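Local coordinates for large adhesion protein (Lap) involved in biofilm formation (PDB 6XI3) that probably helps the bacterium adhere and form biofilms, its tandem Ig-like beta-sandwich domains with calcium ions at their junctions forming part of the extending region, at residues A[125-139]-A[208-220]. Numbering follows the deposited sequence.
With CA (calcium ion), chain D.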
loop_
_atom_site.group_PDB
_atom_site.type_symbol
_atom_site.label_atom_id
_atom_site.label_comp_id
_atom_site.label_asym_id
_atom_site.label_seq_id
_atom_site.Cartn_x
_atom_site.Cartn_y
_atom_site.Cartn_z
ATOM N N GLY A 125 10.001 13.518 -33.168
ATOM C CA GLY A 125 9.112 13.853 -32.049
ATOM C C GLY A 125 9.578 13.136 -30.787
ATOM O O GLY A 125 10.038 11.976 -30.909
ATOM N N ASP A 126 9.499 13.804 -29.643
ATOM C CA ASP A 126 9.928 13.208 -28.348
ATOM C C ASP A 126 9.169 13.905 -27.227
ATOM O O ASP A 126 8.722 15.049 -27.412
ATOM C CB ASP A 126 11.452 13.318 -28.186
ATOM C CG ASP A 126 12.073 12.324 -27.209
ATOM O OD1 ASP A 126 11.483 11.263 -27.008
ATOM O OD2 ASP A 126 13.138 12.637 -26.655
ATOM N N LEU A 127 9.019 13.233 -26.086
ATOM C CA LEU A 127 8.451 13.874 -24.880
ATOM C C LEU A 127 9.199 13.301 -23.678
ATOM O O LEU A 127 9.524 12.127 -23.732
ATOM C CB LEU A 127 6.944 13.596 -24.818
ATOM C CG LEU A 127 6.212 14.203 -23.618
ATOM C CD1 LEU A 127 4.778 14.569 -23.973
ATOM C CD2 LEU A 127 6.216 13.238 -22.425
ATOM N N THR A 128 9.456 14.141 -22.678
ATOM C CA THR A 128 9.959 13.734 -21.347
ATOM C C THR A 128 8.930 14.208 -20.322
ATOM O O THR A 128 8.238 15.234 -20.579
ATOM C CB THR A 128 11.365 14.278 -21.051
ATOM O OG1 THR A 128 11.266 15.692 -20.846
ATOM C CG2 THR A 128 12.375 13.955 -22.140
ATOM N N VAL A 129 8.800 13.463 -19.231
ATOM C CA VAL A 129 8.077 13.950 -18.030
ATOM C C VAL A 129 8.920 13.627 -16.796
ATOM O O VAL A 129 9.597 12.597 -16.787
ATOM C CB VAL A 129 6.682 13.348 -17.908
ATOM C CG1 VAL A 129 6.730 11.858 -17.603
ATOM C CG2 VAL A 129 5.903 14.114 -16.851
ATOM N N SER A 130 8.894 14.499 -15.803
ATOM C CA SER A 130 9.689 14.279 -14.578
ATOM C C SER A 130 8.932 14.831 -13.374
ATOM O O SER A 130 8.299 15.910 -13.478
ATOM C CB SER A 130 11.087 14.826 -14.740
ATOM O OG SER A 130 11.197 16.111 -14.184
ATOM N N VAL A 131 8.941 14.061 -12.290
ATOM C CA VAL A 131 8.326 14.492 -11.017
ATOM C C VAL A 131 9.293 15.441 -10.329
ATOM O O VAL A 131 10.416 15.058 -10.058
ATOM C CB VAL A 131 7.969 13.303 -10.123
ATOM C CG1 VAL A 131 7.475 13.792 -8.769
ATOM C CG2 VAL A 131 6.931 12.448 -10.799
ATOM N N GLY A 132 8.863 16.664 -10.075
ATOM C CA GLY A 132 9.680 17.621 -9.315
ATOM C C GLY A 132 9.614 17.280 -7.843
ATOM O O GLY A 132 10.671 17.189 -7.184
ATOM N N THR A 133 8.401 17.198 -7.314
ATOM C CA THR A 133 8.188 16.758 -5.917
ATOM C C THR A 133 6.843 16.063 -5.817
ATOM O O THR A 133 5.886 16.486 -6.492
ATOM C CB THR A 133 8.162 17.874 -4.862
ATOM O OG1 THR A 133 7.074 18.748 -5.115
ATOM C CG2 THR A 133 9.404 18.713 -4.833
ATOM N N ILE A 134 6.800 15.068 -4.951
ATOM C CA ILE A 134 5.545 14.574 -4.351
ATOM C C ILE A 134 5.527 15.145 -2.943
ATOM O O ILE A 134 6.347 14.726 -2.119
ATOM C CB ILE A 134 5.474 13.040 -4.390
ATOM C CG1 ILE A 134 5.473 12.525 -5.828
ATOM C CG2 ILE A 134 4.276 12.514 -3.608
ATOM C CD1 ILE A 134 5.908 11.062 -5.945
ATOM N N ASP A 135 4.613 16.068 -2.708
ATOM C CA ASP A 135 4.402 16.723 -1.404
ATOM C C ASP A 135 3.442 15.867 -0.567
ATOM O O ASP A 135 2.232 16.077 -0.674
ATOM C CB ASP A 135 3.928 18.156 -1.610
ATOM C CG ASP A 135 3.909 18.977 -0.332
ATOM O OD1 ASP A 135 3.740 18.392 0.777
ATOM O OD2 ASP A 135 4.038 20.199 -0.458
ATOM N N ASN A 136 4.005 15.031 0.323
ATOM C CA ASN A 136 3.271 14.111 1.213
ATOM C C ASN A 136 2.405 14.917 2.165
ATOM O O ASN A 136 1.319 14.406 2.503
ATOM C CB ASN A 136 4.195 13.134 1.963
ATOM C CG ASN A 136 4.844 12.168 1.009
ATOM O OD1 ASN A 136 4.165 11.688 0.118
ATOM N ND2 ASN A 136 6.134 11.879 1.161
ATOM N N THR A 137 2.844 16.105 2.584
ATOM C CA THR A 137 2.083 16.960 3.545
ATOM C C THR A 137 0.851 17.596 2.889
ATOM O O THR A 137 -0.200 17.546 3.516
ATOM C CB THR A 137 2.962 18.048 4.165
ATOM O OG1 THR A 137 4.170 17.419 4.590
ATOM C CG2 THR A 137 2.285 18.735 5.328
ATOM N N ALA A 138 0.951 18.175 1.693
ATOM C CA ALA A 138 -0.204 18.809 1.008
ATOM C C ALA A 138 -0.963 17.803 0.117
ATOM O O ALA A 138 -2.073 18.136 -0.305
ATOM C CB ALA A 138 0.266 20.004 0.201
ATOM N N GLN A 139 -0.394 16.621 -0.164
ATOM C CA GLN A 139 -0.958 15.593 -1.095
ATOM C C GLN A 139 -1.070 16.228 -2.480
ATOM O O GLN A 139 -2.172 16.269 -3.055
ATOM C CB GLN A 139 -2.290 15.037 -0.574
ATOM C CG GLN A 139 -2.175 14.543 0.865
ATOM C CD GLN A 139 -3.299 13.655 1.362
ATOM O OE1 GLN A 139 -3.886 12.866 0.640
ATOM N NE2 GLN A 139 -3.509 13.695 2.656
ATOM N N ALA A 208 2.191 9.595 -31.743
ATOM C CA ALA A 208 2.072 9.657 -30.269
ATOM C C ALA A 208 3.491 9.715 -29.694
ATOM O O ALA A 208 4.317 8.912 -30.124
ATOM C CB ALA A 208 1.288 8.470 -29.754
ATOM N N VAL A 209 3.783 10.683 -28.826
ATOM C CA VAL A 209 5.040 10.730 -28.022
ATOM C C VAL A 209 4.644 10.655 -26.540
ATOM O O VAL A 209 3.627 11.276 -26.130
ATOM C CB VAL A 209 5.909 11.967 -28.322
ATOM C CG1 VAL A 209 6.486 11.939 -29.742
ATOM C CG2 VAL A 209 5.159 13.268 -28.081
ATOM N N SER A 210 5.415 9.910 -25.757
ATOM C CA SER A 210 5.044 9.580 -24.364
ATOM C C SER A 210 6.286 9.320 -23.508
ATOM O O SER A 210 7.386 8.981 -24.043
ATOM C CB SER A 210 4.112 8.409 -24.339
ATOM O OG SER A 210 4.814 7.238 -24.667
ATOM N N ASP A 211 6.098 9.478 -22.202
ATOM C CA ASP A 211 7.157 9.187 -21.212
ATOM C C ASP A 211 6.430 8.870 -19.909
ATOM O O ASP A 211 5.232 9.202 -19.799
ATOM C CB ASP A 211 8.143 10.343 -21.073
ATOM C CG ASP A 211 9.360 10.002 -20.222
ATOM O OD1 ASP A 211 9.752 8.825 -20.206
ATOM O OD2 ASP A 211 9.878 10.902 -19.558
ATOM N N SER A 212 7.116 8.223 -18.975
ATOM C CA SER A 212 6.550 8.015 -17.625
ATOM C C SER A 212 7.627 8.264 -16.590
ATOM O O SER A 212 8.781 8.412 -16.948
ATOM C CB SER A 212 5.893 6.653 -17.495
ATOM O OG SER A 212 6.847 5.623 -17.658
ATOM N N ALA A 213 7.201 8.459 -15.354
ATOM C CA ALA A 213 8.085 8.606 -14.192
ATOM C C ALA A 213 7.398 7.922 -13.011
ATOM O O ALA A 213 6.208 7.556 -13.118
ATOM C CB ALA A 213 8.359 10.058 -13.938
ATOM N N ASN A 214 8.121 7.738 -11.928
ATOM C CA ASN A 214 7.561 7.023 -10.766
ATOM C C ASN A 214 8.104 7.697 -9.521
ATOM O O ASN A 214 9.200 8.292 -9.576
ATOM C CB ASN A 214 7.859 5.526 -10.816
ATOM C CG ASN A 214 9.339 5.239 -10.965
ATOM O OD1 ASN A 214 10.134 5.508 -10.063
ATOM N ND2 ASN A 214 9.735 4.706 -12.114
ATOM N N GLY A 215 7.358 7.585 -8.435
ATOM C CA GLY A 215 7.825 8.082 -7.138
ATOM C C GLY A 215 6.995 7.474 -6.046
ATOM O O GLY A 215 5.947 6.867 -6.348
ATOM N N THR A 216 7.370 7.751 -4.817
ATOM C CA THR A 216 6.665 7.209 -3.641
ATOM C C THR A 216 5.737 8.266 -3.052
ATOM O O THR A 216 6.167 9.403 -2.816
ATOM C CB THR A 216 7.654 6.776 -2.566
ATOM O OG1 THR A 216 8.569 5.946 -3.281
ATOM C CG2 THR A 216 6.985 6.063 -1.408
ATOM N N PHE A 217 4.539 7.828 -2.703
ATOM C CA PHE A 217 3.517 8.628 -1.999
ATOM C C PHE A 217 3.369 8.014 -0.609
ATOM O O PHE A 217 3.136 6.786 -0.471
ATOM C CB PHE A 217 2.238 8.623 -2.824
ATOM C CG PHE A 217 1.178 9.603 -2.399
ATOM C CD1 PHE A 217 1.515 10.862 -1.927
ATOM C CD2 PHE A 217 -0.163 9.250 -2.466
ATOM C CE1 PHE A 217 0.521 11.744 -1.534
ATOM C CE2 PHE A 217 -1.159 10.150 -2.101
ATOM C CZ PHE A 217 -0.809 11.403 -1.640
ATOM N N ASP A 218 3.532 8.849 0.403
ATOM C CA ASP A 218 3.397 8.441 1.814
ATOM C C ASP A 218 2.767 9.616 2.538
ATOM O O ASP A 218 3.469 10.260 3.332
ATOM C CB ASP A 218 4.729 7.981 2.405
ATOM C CG ASP A 218 4.549 7.316 3.777
ATOM O OD1 ASP A 218 3.406 7.290 4.282
ATOM O OD2 ASP A 218 5.546 6.845 4.330
ATOM N N ALA A 219 1.481 9.855 2.291
ATOM C CA ALA A 219 0.691 10.938 2.927
ATOM C C ALA A 219 -0.013 10.435 4.205
ATOM O O ALA A 219 -0.377 11.274 5.067
ATOM C CB ALA A 219 -0.270 11.512 1.929
ATOM N N THR A 220 -0.201 9.126 4.355
ATOM C CA THR A 220 -0.987 8.541 5.484
ATOM C C THR A 220 -0.058 7.635 6.297
ATOM O O THR A 220 0.606 6.739 5.718
ATOM C CB THR A 220 -2.273 7.876 4.976
ATOM O OG1 THR A 220 -2.941 8.771 4.077
ATOM C CG2 THR A 220 -3.249 7.514 6.079
HETATM CA CA CA D . 1.736 5.572 4.253
HETATM O O HOH W 1 10.494 10.254 -17.157
HETATM O O HOH W 2 -0.319 14.171 4.515
HETATM O O HOH W 3 7.981 10.608 -1.080
HETATM O O HOH W 4 -4.301 11.261 4.850
HETATM O O HOH W 5 2.805 4.510 6.081
#
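Asp211 carries CG anti to its backbone N (chi1 -171°), which sends the carboxylate across to strand 126-135, while Asn136, with CG beside its own backbone N (chi1 -67°), turns its amide onto the chain at Asp218. Val129 N donates to Asp211 OD2 at 2.8 Å, on the anti lone pair, nearly straight at 168°. Asn136 OD1 accepts from Asp218 N at 2.9 Å, the donor standing above the carbonyl plane. Asn136 OD1 also lies 3.4 Å from Phe217 CD1, which Ile134 CG2 touches at 3.6 Å. Gln139 CB comes to the ring edge near CZ, while its CG rests on Ala219 CB. At the other end Val209 sets CG2 against Leu127 CB (3.7 Å) and CG1 against the Gly125-Asp126 peptide; midway, Ala213 CB meets Val131 CG2. One water donates to Asn136 O and Ala219 O, another links Asn136 ND2 to Thr216 O. Strands 126-135 and 208-217, outermost in their respective sheets, run roughly parallel along one side of the Ig-like beta-sandwich. Just beyond, Asp218 OD1 and Thr220 O bind calcium with Asp192, Asp246 and Asn302. Side-chain acceptors thus grip backbone N-H groups where the sheets meet, and the Asn136 bond ties the turn after strand 126-135 to the backbone of Asp218, a calcium ligand, which probably helps to position Asp218 at the calcium site.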